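Local structure of 5-formyl-3-hydroxy-2-methylpyridine 4-carboxylate 5-dehydrogenase (Mesorhizobium japonicum MAFF 303099, 4OM8) at residues 43-46 with 47-51; 253-256 with 257-261; 269-272 with 273-276. The protein oxidises 5-formyl-3-hydroxy-2-methylpyridine-4-carboxylate with NAD(+) in vitamin B6 degradation and can also reduce it with NADH to 4-pyridoxic acid. All coordinates share one frame; numbering follows the deposited sequence.

Contact 1: residues 43-46 with 47-51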
loop_
_atom_site.group_PDB
_atom_site.type_symbol
_atom_site.label_atom_id
_atom_site.label_comp_id
_atom_site.label_asym_id
_atom_site.label_seq_id
_atom_site.Cartn_x
_atom_site.Cartn_y
_atom_site.Cartn_z
ATOM N N SER A 43 0.035 14.123 -27.680
ATOM C CA SER A 43 1.118 14.482 -26.774
ATOM C C SER A 43 1.239 13.452 -25.651
ATOM O O SER A 43 2.339 13.127 -25.210
ATOM C CB SER A 43 0.902 15.884 -26.194
ATOM O OG SER A 43 -0.469 16.136 -25.931
ATOM N N MET A 44 0.106 12.935 -25.189
ATOM C CA MET A 44 0.136 11.919 -24.149
ATOM C C MET A 44 0.798 10.640 -24.659
ATOM O O MET A 44 1.505 9.962 -23.914
ATOM C CB MET A 44 -1.273 11.628 -23.645
ATOM C CG MET A 44 -1.928 12.812 -22.954
ATOM S SD MET A 44 -3.682 12.529 -22.683
ATOM C CE MET A 44 -3.630 11.345 -21.342
ATOM N N LEU A 45 0.581 10.329 -25.938
ATOM C CA LEU A 45 1.155 9.133 -26.561
ATOM C C LEU A 45 2.692 9.176 -26.678
ATOM O O LEU A 45 3.376 8.183 -26.401
ATOM C CB LEU A 45 0.532 8.920 -27.950
ATOM C CG LEU A 45 1.013 7.694 -28.721
ATOM C CD1 LEU A 45 0.638 6.433 -27.959
ATOM C CD2 LEU A 45 0.397 7.682 -30.103
ATOM N N SER A 46 3.244 10.317 -27.082
ATOM C CA SER A 46 4.689 10.432 -27.269
ATOM C C SER A 46 5.452 10.332 -25.942
ATOM O O SER A 46 6.514 9.713 -25.868
ATOM C CB SER A 46 5.032 11.744 -27.979
ATOM O OG SER A 46 4.512 12.854 -27.273
ATOM N N VAL A 47 4.881 10.925 -24.901
ATOM C CA VAL A 47 5.459 10.829 -23.572
ATOM C C VAL A 47 5.407 9.375 -23.109
ATOM O O VAL A 47 6.374 8.853 -22.548
ATOM C CB VAL A 47 4.729 11.740 -22.577
ATOM C CG1 VAL A 47 5.274 11.532 -21.162
ATOM C CG2 VAL A 47 4.895 13.193 -22.993
ATOM N N ALA A 48 4.294 8.706 -23.390
ATOM C CA ALA A 48 4.136 7.317 -22.972
ATOM C C ALA A 48 5.157 6.392 -23.641
ATOM O O ALA A 48 5.673 5.473 -23.003
ATOM C CB ALA A 48 2.706 6.840 -23.264
ATOM N N GLU A 49 5.463 6.626 -24.917
ATOM C CA GLU A 49 6.466 5.818 -25.611
ATOM C C GLU A 49 7.848 5.914 -24.951
ATOM O O GLU A 49 8.547 4.911 -24.806
ATOM C CB GLU A 49 6.572 6.234 -27.084
ATOM C CG GLU A 49 5.274 6.075 -27.869
ATOM C CD GLU A 49 4.938 4.630 -28.188
ATOM O OE1 GLU A 49 5.743 3.735 -27.856
ATOM O OE2 GLU A 49 3.869 4.396 -28.798
ATOM N N THR A 50 8.212 7.121 -24.540
ATOM C CA THR A 50 9.470 7.350 -23.832
ATOM C C THR A 50 9.481 6.631 -22.474
ATOM O O THR A 50 10.500 6.059 -22.065
ATOM C CB THR A 50 9.706 8.856 -23.650
ATOM O OG1 THR A 50 9.681 9.492 -24.936
ATOM C CG2 THR A 50 11.055 9.118 -22.988
ATOM N N VAL A 51 8.339 6.639 -21.788
ATOM C CA VAL A 51 8.215 5.957 -20.500
ATOM C C VAL A 51 8.397 4.457 -20.701
ATOM O O VAL A 51 9.067 3.793 -19.921
ATOM C CB VAL A 51 6.865 6.272 -19.842
ATOM C CG1 VAL A 51 6.563 5.282 -18.714
ATOM C CG2 VAL A 51 6.861 7.702 -19.335
#
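Leu45 O accepts the backbone N of Glu49 at 3.0 Å and Met44 O accepts that of Ala48, the i to i+4 pairing of an alpha-helix. This is helix 35-54, which joins strand 27-31 to strand 66-70 in a beta-alpha-beta unit of the NAD-binding Rossmann domain. The flanking steps of the ladder are slacker: Val47 N to Ser43 O and Thr50 N to Ser46 O are both weak bonds of 3.4 Å.

Leu45 and Glu49, one turn apart, run side by side and point the same way. In Glu49 chi1 (-60°) sets CG beside the backbone N, 3.2 Å from Leu45 O. The bend at chi2 (-74°) then brings Glu49 OE2 alongside Leu45 CD1, at 3.9 Å. The other carboxylate oxygen, OE1, makes a salt bridge with Arg23, which ties the carboxylate to helix 14-23. Leu45, Ala48 and Glu49 all touch Ala19 of that same helix, and Leu45 also reaches Val67 and Phe69 on strand 66-70, so this side of the helix lies against the rest of the domain. Met44 packs on Pro15, with its side chain about 7 Å from the bound NAD.

Ser43, Ser46, Val47 and Thr50 are on the exposed side. Ser43 OG bonds to Arg40 O, a turn earlier. Val47 sets its CG2 branch beside its own backbone N and thereby rests it 3.4 Å from Ser43 O.

Contact 2: residues 253-256 with 257-261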
loop_
_atom_site.group_PDB
_atom_site.type_symbol
_atom_site.label_atom_id
_atom_site.label_comp_id
_atom_site.label_asym_id
_atom_site.label_seq_id
_atom_site.Cartn_x
_atom_site.Cartn_y
_atom_site.Cartn_z
ATOM N N SER A 253 -13.612 1.353 11.379
ATOM C CA SER A 253 -14.773 2.011 10.785
ATOM C C SER A 253 -15.519 1.063 9.852
ATOM O O SER A 253 -14.915 0.337 9.063
ATOM C CB SER A 253 -14.353 3.264 10.015
ATOM O OG SER A 253 -15.451 3.813 9.301
ATOM N N ASN A 254 -16.845 1.087 9.943
ATOM C CA ASN A 254 -17.689 0.321 9.042
ATOM C C ASN A 254 -18.618 1.244 8.268
ATOM O O ASN A 254 -19.732 0.842 7.897
ATOM C CB ASN A 254 -18.498 -0.721 9.811
ATOM C CG ASN A 254 -17.615 -1.738 10.501
ATOM O OD1 ASN A 254 -16.585 -2.144 9.967
ATOM N ND2 ASN A 254 -18.013 -2.153 11.705
ATOM N N ARG A 255 -18.146 2.466 8.005
ATOM C CA ARG A 255 -18.979 3.496 7.373
ATOM C C ARG A 255 -19.664 2.983 6.107
ATOM O O ARG A 255 -19.048 2.312 5.276
ATOM C CB ARG A 255 -18.154 4.748 7.049
ATOM C CG ARG A 255 -18.983 5.812 6.315
ATOM C CD ARG A 255 -18.316 7.181 6.258
ATOM N NE ARG A 255 -18.163 7.801 7.573
ATOM C CZ ARG A 255 -19.123 8.467 8.213
ATOM N NH1 ARG A 255 -20.344 8.597 7.686
ATOM N NH2 ARG A 255 -18.867 8.998 9.403
ATOM N N ASP A 256 -20.952 3.293 5.983
ATOM C CA ASP A 256 -21.786 2.778 4.904
ATOM C C ASP A 256 -22.102 3.798 3.815
ATOM O O ASP A 256 -22.844 3.489 2.887
ATOM C CB ASP A 256 -23.112 2.253 5.486
ATOM C CG ASP A 256 -23.869 3.314 6.288
ATOM O OD1 ASP A 256 -23.586 4.520 6.159
ATOM O OD2 ASP A 256 -24.769 2.936 7.074
ATOM N N ASP A 257 -21.560 5.008 3.935
ATOM C CA ASP A 257 -21.958 6.124 3.064
ATOM C C ASP A 257 -20.786 7.080 2.878
ATOM O O ASP A 257 -19.649 6.712 3.172
ATOM C CB ASP A 257 -23.169 6.865 3.649
ATOM C CG ASP A 257 -22.917 7.398 5.051
ATOM O OD1 ASP A 257 -21.771 7.335 5.532
ATOM O OD2 ASP A 257 -23.876 7.898 5.681
ATOM N N VAL A 258 -21.048 8.299 2.406
ATOM C CA VAL A 258 -19.966 9.253 2.171
ATOM C C VAL A 258 -19.574 9.915 3.489
ATOM O O VAL A 258 -20.433 10.311 4.274
ATOM C CB VAL A 258 -20.355 10.330 1.135
ATOM C CG1 VAL A 258 -19.159 11.236 0.826
ATOM C CG2 VAL A 258 -20.848 9.681 -0.128
ATOM N N ALA A 259 -18.272 9.996 3.742
ATOM C CA ALA A 259 -17.759 10.630 4.952
ATOM C C ALA A 259 -18.091 12.112 4.967
ATOM O O ALA A 259 -17.992 12.783 3.935
ATOM C CB ALA A 259 -16.255 10.432 5.051
ATOM N N PRO A 260 -18.492 12.637 6.135
ATOM C CA PRO A 260 -18.808 14.066 6.254
ATOM C C PRO A 260 -17.728 15.009 5.711
ATOM O O PRO A 260 -18.071 16.004 5.064
ATOM C CB PRO A 260 -18.972 14.251 7.760
ATOM C CG PRO A 260 -19.521 12.934 8.220
ATOM C CD PRO A 260 -18.865 11.881 7.345
ATOM N N MET A 261 -16.459 14.702 5.956
ATOM C CA MET A 261 -15.372 15.553 5.492
ATOM C C MET A 261 -15.321 15.584 3.964
ATOM O O MET A 261 -15.016 16.611 3.359
ATOM C CB MET A 261 -14.036 15.067 6.060
ATOM C CG MET A 261 -12.818 15.800 5.527
ATOM S SD MET A 261 -11.276 15.209 6.273
ATOM C CE MET A 261 -11.257 13.484 5.833
#
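The loop between helix 238-251 and helix 260-267 is clasped by a salt bridge between residues two apart in the chain: Arg255 NH1 donates to Asp257 OD1 at 2.9 Å with an N-H...O angle of 152°. The guanidinium and carboxylate planes lie only 6° apart, and OD1 receives the proton on its syn lone pair, at the edge of the guanidinium. Arg255 extends from the backbone and then bends at chi3 (-65°), which swings the guanidinium round beside the start of the next helix. There Pro260 CD sits over one of its faces, 3.5 Å from Arg255 CZ, while Arg255 CD lies 3.7 Å from Ala259 CA.

Ala259 is the N-cap residue of helix 260-267 and Pro260 follows it, so the arginine packs on the opening of that helix in the C-terminal domain. Upstream, Ser253 OG accepts Arg255 N at 3.3 Å, an ST turn that shapes the chain just ahead of the arginine. The loop also faces the dimer partner: Asn249 of the second subunit bonds to Asp257 O, and Arg196 of that subunit to Ser253 O and Asn254 OD1. Asp256 OD1 comes within 3.4 Å of Asp257 OD1, a pair of like charges that Arg255 probably eases through its hold on Asp257.

Contact 3: residues 269-272 with 273-276; sequences SKFG and IKSG
With chi1 at 70°, Ser275 tucks OG between its own backbone N and carbonyl carbon, and this turns the hydroxyl back to the amide of Phe271. Phe271 N donates to Ser275 OG at 3.0 Å with an N-H...O angle of 159°. Ser275 OG is also hydrogen-bonded to a water at 2.7 Å, and that water donates to Ser269 O at 2.6 Å. Ser275 thus joins the far side of the turn to segment 269-272, directly at Phe271 and through the water at Ser269. These bonds belong to one of two modelled conformers of Ser275, so the grip may not be permanent.

The backbone closes on Gly272 O. Ser275 N reaches Gly272 O at 3.2 Å from well above the carbonyl plane, and Gly276 N adds a weak second bond. Gly272 sits at phi 116°, where a CB would be jammed against the carbonyl O of Phe271. Gly276 is also at positive phi, in a different backbone region, where a CB would likewise crowd the preceding carbonyl O; it has backbone hydrogen bonds with Tyr282.

On the flank of the turn, Lys274 CG and CD both lie 3.7 Å from Phe271 CB, alongside the root of the aromatic side chain. The lysine bends at chi3, and its NZ forms a salt bridge with Asp239 of the second subunit, on which Phe271 also packs. Backbone hydrogen bonds from Phe271 and Ile273 to that subunit add to the dimer contact.

Ser269, at positive phi, begins this glycine-containing turn of the C-terminal domain as the C-prime residue of the Schellman motif that ends helix 260-267.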
loop_
_atom_site.group_PDB
_atom_site.type_symbol
_atom_site.label_atom_id
_atom_site.label_comp_id
_atom_site.label_asym_id
_atom_site.label_seq_id
_atom_site.Cartn_x
_atom_site.Cartn_y
_atom_site.Cartn_z
ATOM N N SER A 269 -16.502 22.809 -3.383
ATOM C CA SER A 269 -15.874 22.766 -4.707
ATOM C C SER A 269 -14.372 22.539 -4.606
ATOM O O SER A 269 -13.606 22.985 -5.466
ATOM C CB SER A 269 -16.153 24.057 -5.497
ATOM O OG SER A 269 -17.547 24.311 -5.588
ATOM N N LYS A 270 -13.955 21.846 -3.550
ATOM C CA LYS A 270 -12.556 21.481 -3.364
ATOM C C LYS A 270 -12.346 20.029 -3.772
ATOM O O LYS A 270 -12.468 19.118 -2.946
ATOM C CB LYS A 270 -12.135 21.690 -1.915
ATOM C CG LYS A 270 -12.282 23.122 -1.428
ATOM C CD LYS A 270 -12.030 23.200 0.070
ATOM C CE LYS A 270 -12.218 24.621 0.584
ATOM N NZ LYS A 270 -11.716 24.776 1.983
ATOM N N PHE A 271 -12.037 19.812 -5.043
ATOM C CA PHE A 271 -12.043 18.466 -5.612
ATOM C C PHE A 271 -10.664 17.816 -5.665
ATOM O O PHE A 271 -10.556 16.637 -6.017
ATOM C CB PHE A 271 -12.652 18.489 -7.015
ATOM C CG PHE A 271 -14.067 18.977 -7.043
ATOM C CD1 PHE A 271 -15.049 18.330 -6.308
ATOM C CD2 PHE A 271 -14.418 20.091 -7.788
ATOM C CE1 PHE A 271 -16.362 18.776 -6.324
ATOM C CE2 PHE A 271 -15.728 20.545 -7.807
ATOM C CZ PHE A 271 -16.701 19.884 -7.069
ATOM N N GLY A 272 -9.623 18.570 -5.331
ATOM C CA GLY A 272 -8.271 18.031 -5.363
ATOM C C GLY A 272 -7.414 18.738 -6.400
ATOM O O GLY A 272 -7.517 19.950 -6.568
ATOM N N ILE A 273 -6.561 17.983 -7.088
ATOM C CA ILE A 273 -5.658 18.564 -8.082
ATOM C C ILE A 273 -6.414 19.393 -9.113
ATOM O O ILE A 273 -5.992 20.506 -9.445
ATOM C CB ILE A 273 -4.848 17.474 -8.812
ATOM C CG1 ILE A 273 -4.013 16.688 -7.806
ATOM C CG2 ILE A 273 -3.937 18.100 -9.855
ATOM C CD1 ILE A 273 -2.875 17.461 -7.271
ATOM N N LYS A 274 -7.536 18.855 -9.595
ATOM C CA LYS A 274 -8.268 19.457 -10.712
ATOM C C LYS A 274 -8.772 20.860 -10.401
ATOM O O LYS A 274 -8.970 21.662 -11.312
ATOM C CB LYS A 274 -9.448 18.574 -11.127
ATOM C CG LYS A 274 -10.511 18.426 -10.052
ATOM C CD LYS A 274 -11.753 17.705 -10.558
ATOM C CE LYS A 274 -11.478 16.241 -10.837
ATOM N NZ LYS A 274 -12.702 15.513 -11.303
ATOM N N SER A 275 -8.972 21.171 -9.126
ATOM C CA SER A 275 -9.498 22.483 -8.786
ATOM C C SER A 275 -8.496 23.293 -7.964
ATOM O O SER A 275 -8.751 24.448 -7.621
ATOM C CB SER A 275 -10.839 22.349 -8.051
ATOM O OG SER A 275 -10.678 21.808 -6.760
ATOM N N GLY A 276 -7.336 22.702 -7.682
ATOM C CA GLY A 276 -6.284 23.389 -6.955
ATOM C C GLY A 276 -6.319 23.259 -5.442
ATOM O O GLY A 276 -5.444 23.757 -4.730
HETATM O O HOH W 1 -11.183 23.987 -5.177
#

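All three are surface contacts, but they occupy different places in the fold. Contact 1 belongs to the NAD-binding domain and lies within one regular helix, so its polar work is mostly the repeating backbone ladder; neither of its segments meets the second subunit. Contacts 2 and 3 belong to the C-terminal domain, and their irregular chain is held by specific groups: an ion pair in one, a serine hydroxyl with a water in the other. Both touch the second subunit, and they flank helix 260-267, one entering it and one leaving. The nearest atoms of contacts 2 and 3 are about 7 Å apart. Contacts 1 and 2, by contrast, have centres 38 Å apart.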